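Phosphatidylinositol transfer protein SFH5 (Saccharomyces cerevisiae, PDB 6W32) binds and transfers phosphatidylinositol between membranes, regulates phosphatidylinositol 4,5-bisphosphate homeostasis at the plasma membrane, and also binds heme. Local coordinates at residues D123-L137 with L256-Y268. Residues are numbered along the deposited sequence; the frame is centred on the assembly and turned at random.
Sequences DANGDANKKAVTWNL and LGQYLKDCPYEGY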
ATOM      1  N   ASP A 123      -7.979 -12.792  -4.634  1.00 59.24           N
ATOM      2  CA  ASP A 123      -9.206 -13.485  -5.040  1.00 56.26           C
ATOM      3  C   ASP A 123      -9.484 -13.077  -6.482  1.00 60.27           C
ATOM      4  O   ASP A 123     -10.083 -12.024  -6.738  1.00 55.82           O
ATOM      5  CB  ASP A 123     -10.369 -13.134  -4.122  1.00 55.23           C
ATOM      6  CG  ASP A 123     -11.711 -13.581  -4.670  1.00 66.03           C
ATOM      7  OD1 ASP A 123     -11.760 -14.517  -5.499  1.00 70.58           O
ATOM      8  OD2 ASP A 123     -12.741 -13.012  -4.246  1.00 68.41           O
ATOM      9  N   ALA A 124      -9.044 -13.927  -7.417  1.00 62.10           N
ATOM     10  CA  ALA A 124      -9.137 -13.601  -8.833  1.00 62.03           C
ATOM     11  C   ALA A 124     -10.551 -13.213  -9.233  1.00 66.15           C
ATOM     12  O   ALA A 124     -10.739 -12.437 -10.183  1.00 67.52           O
ATOM     13  CB  ALA A 124      -8.662 -14.785  -9.664  1.00 56.41           C
ATOM     14  N   ASN A 125     -11.554 -13.718  -8.516  1.00 62.86           N
ATOM     15  CA  ASN A 125     -12.941 -13.458  -8.853  1.00 69.06           C
ATOM     16  C   ASN A 125     -13.637 -12.687  -7.752  1.00 69.03           C
ATOM     17  O   ASN A 125     -14.767 -12.994  -7.368  1.00 73.50           O
ATOM     18  CB  ASN A 125     -13.687 -14.750  -9.172  1.00 69.37           C
ATOM     19  CG  ASN A 125     -14.482 -14.625 -10.457  1.00 87.67           C
ATOM     20  OD1 ASN A 125     -15.468 -13.871 -10.525  1.00 86.53           O
ATOM     21  ND2 ASN A 125     -14.024 -15.313 -11.508  1.00 91.11           N
ATOM     22  N   GLY A 126     -12.958 -11.677  -7.221  1.00 64.92           N
ATOM     23  CA  GLY A 126     -13.504 -10.856  -6.168  1.00 62.03           C
ATOM     24  C   GLY A 126     -14.055  -9.569  -6.725  1.00 55.45           C
ATOM     25  O   GLY A 126     -13.852  -9.249  -7.886  1.00 55.93           O
ATOM     26  N   ASP A 127     -14.750  -8.828  -5.867  1.00 52.24           N
ATOM     27  CA  ASP A 127     -15.350  -7.580  -6.308  1.00 56.96           C
ATOM     28  C   ASP A 127     -14.261  -6.580  -6.698  1.00 56.27           C
ATOM     29  O   ASP A 127     -13.094  -6.732  -6.324  1.00 63.36           O
ATOM     30  CB  ASP A 127     -16.245  -7.006  -5.209  1.00 68.35           C
ATOM     31  CG  ASP A 127     -17.491  -7.882  -4.919  1.00 65.65           C
ATOM     32  OD1 ASP A 127     -18.221  -8.259  -5.864  1.00 60.37           O
ATOM     33  OD2 ASP A 127     -17.724  -8.182  -3.727  1.00 66.52           O
ATOM     34  N   ALA A 128     -14.638  -5.555  -7.470  1.00 52.43           N
ATOM     35  CA  ALA A 128     -13.634  -4.634  -7.993  1.00 49.18           C
ATOM     36  C   ALA A 128     -12.855  -4.010  -6.855  1.00 58.28           C
ATOM     37  O   ALA A 128     -13.440  -3.515  -5.889  1.00 62.69           O
ATOM     38  CB  ALA A 128     -14.260  -3.525  -8.819  1.00 50.23           C
ATOM     39  N   ASN A 129     -11.531  -4.052  -6.965  1.00 53.78           N
ATOM     40  CA  ASN A 129     -10.635  -3.401  -6.026  1.00 50.98           C
ATOM     41  C   ASN A 129     -10.811  -3.945  -4.634  1.00 51.50           C
ATOM     42  O   ASN A 129     -10.483  -3.276  -3.642  1.00 52.60           O
ATOM     43  CB  ASN A 129     -10.817  -1.887  -6.058  1.00 51.82           C
ATOM     44  CG  ASN A 129     -10.729  -1.342  -7.466  1.00 56.89           C
ATOM     45  OD1 ASN A 129      -9.753  -1.612  -8.189  1.00 52.92           O
ATOM     46  ND2 ASN A 129     -11.765  -0.606  -7.889  1.00 61.22           N
ATOM     47  N   LYS A 130     -11.328  -5.164  -4.555  1.00 48.15           N
ATOM     48  CA  LYS A 130     -11.254  -5.938  -3.324  1.00 51.46           C
ATOM     49  C   LYS A 130     -10.736  -7.346  -3.596  1.00 47.45           C
ATOM     50  O   LYS A 130     -11.009  -8.258  -2.816  1.00 44.16           O
ATOM     51  CB  LYS A 130     -12.610  -5.983  -2.619  1.00 49.93           C
ATOM     52  CG  LYS A 130     -13.226  -4.624  -2.324  1.00 42.78           C
ATOM     53  CD  LYS A 130     -14.183  -4.759  -1.198  1.00 41.83           C
ATOM     54  CE  LYS A 130     -15.324  -3.761  -1.328  1.00 46.81           C
ATOM     55  NZ  LYS A 130     -16.363  -4.000  -0.300  1.00 40.86           N
ATOM     56  N   LYS A 131     -10.000  -7.528  -4.693  1.00 47.71           N
ATOM     57  CA  LYS A 131      -9.317  -8.771  -5.015  1.00 51.21           C
ATOM     58  C   LYS A 131      -7.947  -8.893  -4.346  1.00 48.78           C
ATOM     59  O   LYS A 131      -7.566  -9.979  -3.909  1.00 50.85           O
ATOM     60  CB  LYS A 131      -9.153  -8.889  -6.527  1.00 58.22           C
ATOM     61  CG  LYS A 131     -10.427  -8.692  -7.322  1.00 54.44           C
ATOM     62  CD  LYS A 131     -10.068  -8.418  -8.782  1.00 54.11           C
ATOM     63  CE  LYS A 131     -11.244  -8.669  -9.693  1.00 58.27           C
ATOM     64  NZ  LYS A 131     -10.827  -8.608 -11.102  1.00 60.22           N
ATOM     65  N   ALA A 132      -7.180  -7.820  -4.255  1.00 49.28           N
ATOM     66  CA  ALA A 132      -5.930  -7.836  -3.499  1.00 44.59           C
ATOM     67  C   ALA A 132      -6.181  -7.235  -2.126  1.00 46.05           C
ATOM     68  O   ALA A 132      -6.594  -6.077  -2.023  1.00 52.76           O
ATOM     69  CB  ALA A 132      -4.837  -7.057  -4.228  1.00 40.02           C
ATOM     70  N   VAL A 133      -5.933  -8.008  -1.077  1.00 45.44           N
ATOM     71  CA  VAL A 133      -6.147  -7.580   0.300  1.00 44.69           C
ATOM     72  C   VAL A 133      -4.873  -7.842   1.081  1.00 46.58           C
ATOM     73  O   VAL A 133      -4.231  -8.883   0.879  1.00 50.02           O
ATOM     74  CB  VAL A 133      -7.336  -8.343   0.941  1.00 45.17           C
ATOM     75  CG1 VAL A 133      -7.725  -7.741   2.270  1.00 45.62           C
ATOM     76  CG2 VAL A 133      -8.547  -8.348   0.035  1.00 45.44           C
ATOM     77  N   THR A 134      -4.503  -6.928   1.985  1.00 45.47           N
ATOM     78  CA  THR A 134      -3.505  -7.289   2.998  1.00 53.40           C
ATOM     79  C   THR A 134      -4.137  -7.228   4.377  1.00 50.78           C
ATOM     80  O   THR A 134      -5.098  -6.489   4.610  1.00 52.02           O
ATOM     81  CB  THR A 134      -2.231  -6.416   3.010  1.00 41.96           C
ATOM     82  OG1 THR A 134      -2.504  -5.147   3.616  1.00 51.71           O
ATOM     83  CG2 THR A 134      -1.688  -6.205   1.650  1.00 45.37           C
ATOM     84  N   TRP A 135      -3.574  -7.993   5.298  1.00 46.38           N
ATOM     85  CA  TRP A 135      -4.192  -8.173   6.594  1.00 48.62           C
ATOM     86  C   TRP A 135      -3.127  -8.032   7.669  1.00 47.72           C
ATOM     87  O   TRP A 135      -2.102  -8.710   7.616  1.00 46.58           O
ATOM     88  CB  TRP A 135      -4.840  -9.555   6.713  1.00 49.92           C
ATOM     89  CG  TRP A 135      -5.811 -10.018   5.647  1.00 49.74           C
ATOM     90  CD1 TRP A 135      -5.565 -10.248   4.310  1.00 47.66           C
ATOM     91  CD2 TRP A 135      -7.172 -10.389   5.874  1.00 45.25           C
ATOM     92  NE1 TRP A 135      -6.716 -10.730   3.697  1.00 46.22           N
ATOM     93  CE2 TRP A 135      -7.709 -10.816   4.639  1.00 45.83           C
ATOM     94  CE3 TRP A 135      -7.985 -10.398   7.006  1.00 44.33           C
ATOM     95  CZ2 TRP A 135      -9.024 -11.241   4.511  1.00 48.64           C
ATOM     96  CZ3 TRP A 135      -9.276 -10.816   6.887  1.00 49.92           C
ATOM     97  CH2 TRP A 135      -9.798 -11.233   5.640  1.00 51.34           C
ATOM     98  N   ASN A 136      -3.387  -7.204   8.667  1.00 43.47           N
ATOM     99  CA  ASN A 136      -2.503  -7.095   9.814  1.00 46.15           C
ATOM    100  C   ASN A 136      -3.215  -7.654  11.034  1.00 48.36           C
ATOM    101  O   ASN A 136      -4.295  -7.184  11.395  1.00 51.07           O
ATOM    102  CB  ASN A 136      -2.076  -5.649  10.045  1.00 50.09           C
ATOM    103  CG  ASN A 136      -1.342  -5.079   8.866  1.00 45.88           C
ATOM    104  OD1 ASN A 136      -1.924  -4.350   8.049  1.00 50.17           O
ATOM    105  ND2 ASN A 136      -0.071  -5.430   8.743  1.00 45.57           N
ATOM    106  N   LEU A 137      -2.634  -8.680  11.642  1.00 48.86           N
ATOM    107  CA  LEU A 137      -3.261  -9.300  12.800  1.00 47.14           C
ATOM    108  C   LEU A 137      -2.735  -8.639  14.063  1.00 44.37           C
ATOM    109  O   LEU A 137      -2.214  -9.284  14.971  1.00 47.04           O
ATOM    110  CB  LEU A 137      -3.024 -10.804  12.798  1.00 46.19           C
ATOM    111  CG  LEU A 137      -3.473 -11.392  11.472  1.00 45.11           C
ATOM    112  CD1 LEU A 137      -3.192 -12.853  11.403  1.00 45.90           C
ATOM    113  CD2 LEU A 137      -4.944 -11.109  11.286  1.00 48.81           C
ATOM    114  N   LEU A 256     -17.408  -9.618   8.376  1.00 54.97           N
ATOM    115  CA  LEU A 256     -16.516  -9.111   7.351  1.00 50.83           C
ATOM    116  C   LEU A 256     -16.898  -9.640   5.982  1.00 52.12           C
ATOM    117  O   LEU A 256     -16.670  -8.963   4.974  1.00 55.51           O
ATOM    118  CB  LEU A 256     -15.073  -9.459   7.680  1.00 50.11           C
ATOM    119  CG  LEU A 256     -14.050  -8.663   6.870  1.00 49.28           C
ATOM    120  CD1 LEU A 256     -14.299  -7.185   7.069  1.00 46.74           C
ATOM    121  CD2 LEU A 256     -12.581  -9.038   7.193  1.00 46.92           C
ATOM    122  N   GLY A 257     -17.488 -10.834   5.918  1.00 50.47           N
ATOM    123  CA  GLY A 257     -17.870 -11.383   4.627  1.00 50.20           C
ATOM    124  C   GLY A 257     -18.951 -10.590   3.922  1.00 49.97           C
ATOM    125  O   GLY A 257     -19.063 -10.662   2.693  1.00 53.13           O
ATOM    126  N   GLN A 258     -19.742  -9.827   4.675  1.00 49.38           N
ATOM    127  CA  GLN A 258     -20.677  -8.890   4.072  1.00 45.93           C
ATOM    128  C   GLN A 258     -19.974  -7.866   3.200  1.00 49.83           C
ATOM    129  O   GLN A 258     -20.625  -7.254   2.348  1.00 53.33           O
ATOM    130  CB  GLN A 258     -21.478  -8.170   5.156  1.00 47.61           C
ATOM    131  CG  GLN A 258     -22.503  -9.050   5.877  1.00 50.12           C
ATOM    132  CD  GLN A 258     -23.054  -8.402   7.135  1.00 51.02           C
ATOM    133  OE1 GLN A 258     -23.144  -9.047   8.182  1.00 51.07           O
ATOM    134  NE2 GLN A 258     -23.428  -7.119   7.041  1.00 51.92           N
ATOM    135  N   TYR A 259     -18.666  -7.663   3.379  1.00 49.55           N
ATOM    136  CA  TYR A 259     -17.912  -6.731   2.550  1.00 46.18           C
ATOM    137  C   TYR A 259     -16.844  -7.387   1.686  1.00 48.51           C
ATOM    138  O   TYR A 259     -16.643  -6.954   0.541  1.00 50.22           O
ATOM    139  CB  TYR A 259     -17.270  -5.666   3.417  1.00 42.78           C
ATOM    140  CG  TYR A 259     -18.204  -4.940   4.360  1.00 47.49           C
ATOM    141  CD1 TYR A 259     -18.950  -3.829   3.951  1.00 49.29           C
ATOM    142  CD2 TYR A 259     -18.319  -5.337   5.680  1.00 51.75           C
ATOM    143  CE1 TYR A 259     -19.774  -3.134   4.862  1.00 41.43           C
ATOM    144  CE2 TYR A 259     -19.142  -4.654   6.582  1.00 47.08           C
ATOM    145  CZ  TYR A 259     -19.838  -3.562   6.171  1.00 42.76           C
ATOM    146  OH  TYR A 259     -20.623  -2.941   7.091  1.00 57.92           O
ATOM    147  N   LEU A 260     -16.144  -8.420   2.174  1.00 49.93           N
ATOM    148  CA  LEU A 260     -15.206  -9.186   1.346  1.00 53.18           C
ATOM    149  C   LEU A 260     -15.845 -10.527   1.033  1.00 56.79           C
ATOM    150  O   LEU A 260     -15.873 -11.410   1.899  1.00 59.37           O
ATOM    151  CB  LEU A 260     -13.863  -9.413   2.033  1.00 54.02           C
ATOM    152  CG  LEU A 260     -12.996  -8.242   2.465  1.00 47.67           C
ATOM    153  CD1 LEU A 260     -11.696  -8.796   2.971  1.00 32.74           C
ATOM    154  CD2 LEU A 260     -12.829  -7.269   1.331  1.00 41.61           C
ATOM    155  N   LYS A 261     -16.313 -10.704  -0.208  1.00 59.63           N
ATOM    156  CA  LYS A 261     -17.160 -11.859  -0.473  1.00 57.86           C
ATOM    157  C   LYS A 261     -16.422 -13.165  -0.194  1.00 59.66           C
ATOM    158  O   LYS A 261     -16.972 -14.046   0.479  1.00 57.72           O
ATOM    159  CB  LYS A 261     -17.756 -11.795  -1.890  1.00 59.21           C
ATOM    160  CG  LYS A 261     -16.905 -12.088  -3.097  1.00 65.80           C
ATOM    161  CD  LYS A 261     -17.803 -12.133  -4.396  1.00 67.01           C
ATOM    162  CE  LYS A 261     -18.947 -11.075  -4.352  1.00 78.09           C
ATOM    163  NZ  LYS A 261     -20.233 -11.351  -5.144  1.00 81.10           N
ATOM    164  N   ASP A 262     -15.146 -13.273  -0.580  1.00 60.68           N
ATOM    165  CA  ASP A 262     -14.455 -14.560  -0.501  1.00 60.77           C
ATOM    166  C   ASP A 262     -13.403 -14.667   0.605  1.00 53.70           C
ATOM    167  O   ASP A 262     -12.494 -15.494   0.519  1.00 55.92           O
ATOM    168  CB  ASP A 262     -13.830 -14.887  -1.846  1.00 64.90           C
ATOM    169  CG  ASP A 262     -14.864 -15.292  -2.836  1.00 67.10           C
ATOM    170  OD1 ASP A 262     -15.962 -15.651  -2.362  1.00 66.89           O
ATOM    171  OD2 ASP A 262     -14.605 -15.232  -4.058  1.00 72.23           O
ATOM    172  N   CYS A 263     -13.536 -13.893   1.667  1.00 50.86           N
ATOM    173  CA  CYS A 263     -12.667 -14.057   2.810  1.00 52.94           C
ATOM    174  C   CYS A 263     -13.054 -15.323   3.574  1.00 56.96           C
ATOM    175  O   CYS A 263     -14.106 -15.907   3.330  1.00 60.76           O
ATOM    176  CB  CYS A 263     -12.751 -12.819   3.685  1.00 54.22           C
ATOM    177  SG  CYS A 263     -14.163 -12.813   4.698  1.00 56.34           S
ATOM    178  N   PRO A 264     -12.220 -15.808   4.493  1.00 62.32           N
ATOM    179  CA  PRO A 264     -12.513 -17.120   5.078  1.00 60.13           C
ATOM    180  C   PRO A 264     -13.814 -17.102   5.877  1.00 59.07           C
ATOM    181  O   PRO A 264     -14.147 -16.113   6.536  1.00 58.10           O
ATOM    182  CB  PRO A 264     -11.289 -17.397   5.960  1.00 58.13           C
ATOM    183  CG  PRO A 264     -10.700 -16.078   6.234  1.00 53.59           C
ATOM    184  CD  PRO A 264     -10.959 -15.253   5.028  1.00 58.85           C
ATOM    185  N   TYR A 265     -14.573 -18.205   5.786  1.00 66.01           N
ATOM    186  CA  TYR A 265     -15.743 -18.356   6.655  1.00 65.13           C
ATOM    187  C   TYR A 265     -15.340 -18.213   8.109  1.00 63.60           C
ATOM    188  O   TYR A 265     -15.907 -17.404   8.848  1.00 65.58           O
ATOM    189  CB  TYR A 265     -16.429 -19.707   6.449  1.00 64.43           C
ATOM    190  CG  TYR A 265     -17.739 -19.867   7.235  1.00 76.68           C
ATOM    191  CD1 TYR A 265     -18.952 -19.445   6.685  1.00 76.57           C
ATOM    192  CD2 TYR A 265     -17.770 -20.448   8.515  1.00 77.32           C
ATOM    193  CE1 TYR A 265     -20.141 -19.585   7.367  1.00 75.42           C
ATOM    194  CE2 TYR A 265     -18.972 -20.590   9.213  1.00 78.13           C
ATOM    195  CZ  TYR A 265     -20.152 -20.154   8.623  1.00 84.67           C
ATOM    196  OH  TYR A 265     -21.374 -20.268   9.263  1.00101.56           O
ATOM    197  N   GLU A 266     -14.321 -18.951   8.531  1.00 57.31           N
ATOM    198  CA  GLU A 266     -13.890 -18.841   9.916  1.00 60.11           C
ATOM    199  C   GLU A 266     -13.424 -17.413  10.184  1.00 64.03           C
ATOM    200  O   GLU A 266     -12.683 -16.831   9.392  1.00 62.25           O
ATOM    201  CB  GLU A 266     -12.763 -19.830  10.210  1.00 65.20           C
ATOM    202  CG  GLU A 266     -12.252 -19.781  11.641  1.00 73.14           C
ATOM    203  CD  GLU A 266     -11.136 -20.776  11.895  1.00 80.42           C
ATOM    204  OE1 GLU A 266     -10.637 -20.833  13.039  1.00 87.13           O
ATOM    205  OE2 GLU A 266     -10.759 -21.503  10.952  1.00 75.05           O
ATOM    206  N   GLY A 267     -13.865 -16.857  11.308  1.00 67.26           N
ATOM    207  CA  GLY A 267     -13.534 -15.494  11.681  1.00 58.70           C
ATOM    208  C   GLY A 267     -14.237 -14.440  10.841  1.00 61.69           C
ATOM    209  O   GLY A 267     -14.972 -13.602  11.365  1.00 65.51           O
ATOM    210  N   TYR A 268     -14.129 -14.544   9.561  1.00 60.91           N
ATOM    211  CA  TYR A 268     -14.541 -13.422   8.819  1.00 61.93           C
ATOM    212  C   TYR A 268     -15.875 -13.605   8.114  1.00 59.61           C
ATOM    213  O   TYR A 268     -16.195 -12.873   7.220  1.00 59.07           O
ATOM    214  CB  TYR A 268     -13.378 -12.985   7.972  1.00 58.49           C
ATOM    215  CG  TYR A 268     -12.149 -12.786   8.830  1.00 51.07           C
ATOM    216  CD1 TYR A 268     -12.088 -11.768   9.726  1.00 50.80           C
ATOM    217  CD2 TYR A 268     -11.071 -13.623   8.747  1.00 55.03           C
ATOM    218  CE1 TYR A 268     -10.990 -11.575  10.506  1.00 50.61           C
ATOM    219  CE2 TYR A 268      -9.966 -13.430   9.531  1.00 50.54           C
ATOM    220  CZ  TYR A 268      -9.948 -12.396  10.403  1.00 47.98           C
ATOM    221  OH  TYR A 268      -8.887 -12.163  11.199  1.00 52.09           O
TER
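Trp-135 meets Tyr-268 edge to face: CZ3 of the indole stands 3.7 Å above the centre of the phenol ring, the ring centroids are 5.0 Å apart and the planes make 55°, so the T-shape is tilted. With chi1 at -52°, CG of Trp-135 lies beside its own backbone N, and the benzo end of the indole reaches the 256-268 segment. There CB of Cys-263 sits in the indole plane at the edge, 3.9 Å from CH2, while the CD2 methyl of Leu-256 approaches CZ3 obliquely at 3.8 Å. The Trp-135 side chain lies about 10 Å from the bound heme. Leu-260 divides its methyls: CD1 packs against CZ2 of Trp-135, and CD2 lies 3.8 Å from CD of Lys-130. The Lys-130 chain, bent at chi3, brings NZ to the carbonyl O of Tyr-259 in a 3.1 Å hydrogen bond; this donor is tilted 35° from the carbonyl plane and also hydrogen-bonds Tyr-220 OH. The Asp-127 carboxylate crosses the CE end of Lys-261 at about a right angle, with a long salt bridge, OD1 to NZ, at 3.8 Å. The Asp-123 and Asp-262 carboxylates lie close together, their planes turned against each other. In the CRAL-TRIO fold, strand 132-136 runs between antiparallel strand 118-122 and parallel strand 179-184; Trp-135 NE1 hydrogen-bonds Thr-121 OG1, Tyr-268 OH hydrogen-bonds Asp-184 OD2, and Leu-277 of helix 277-280 touches both rings.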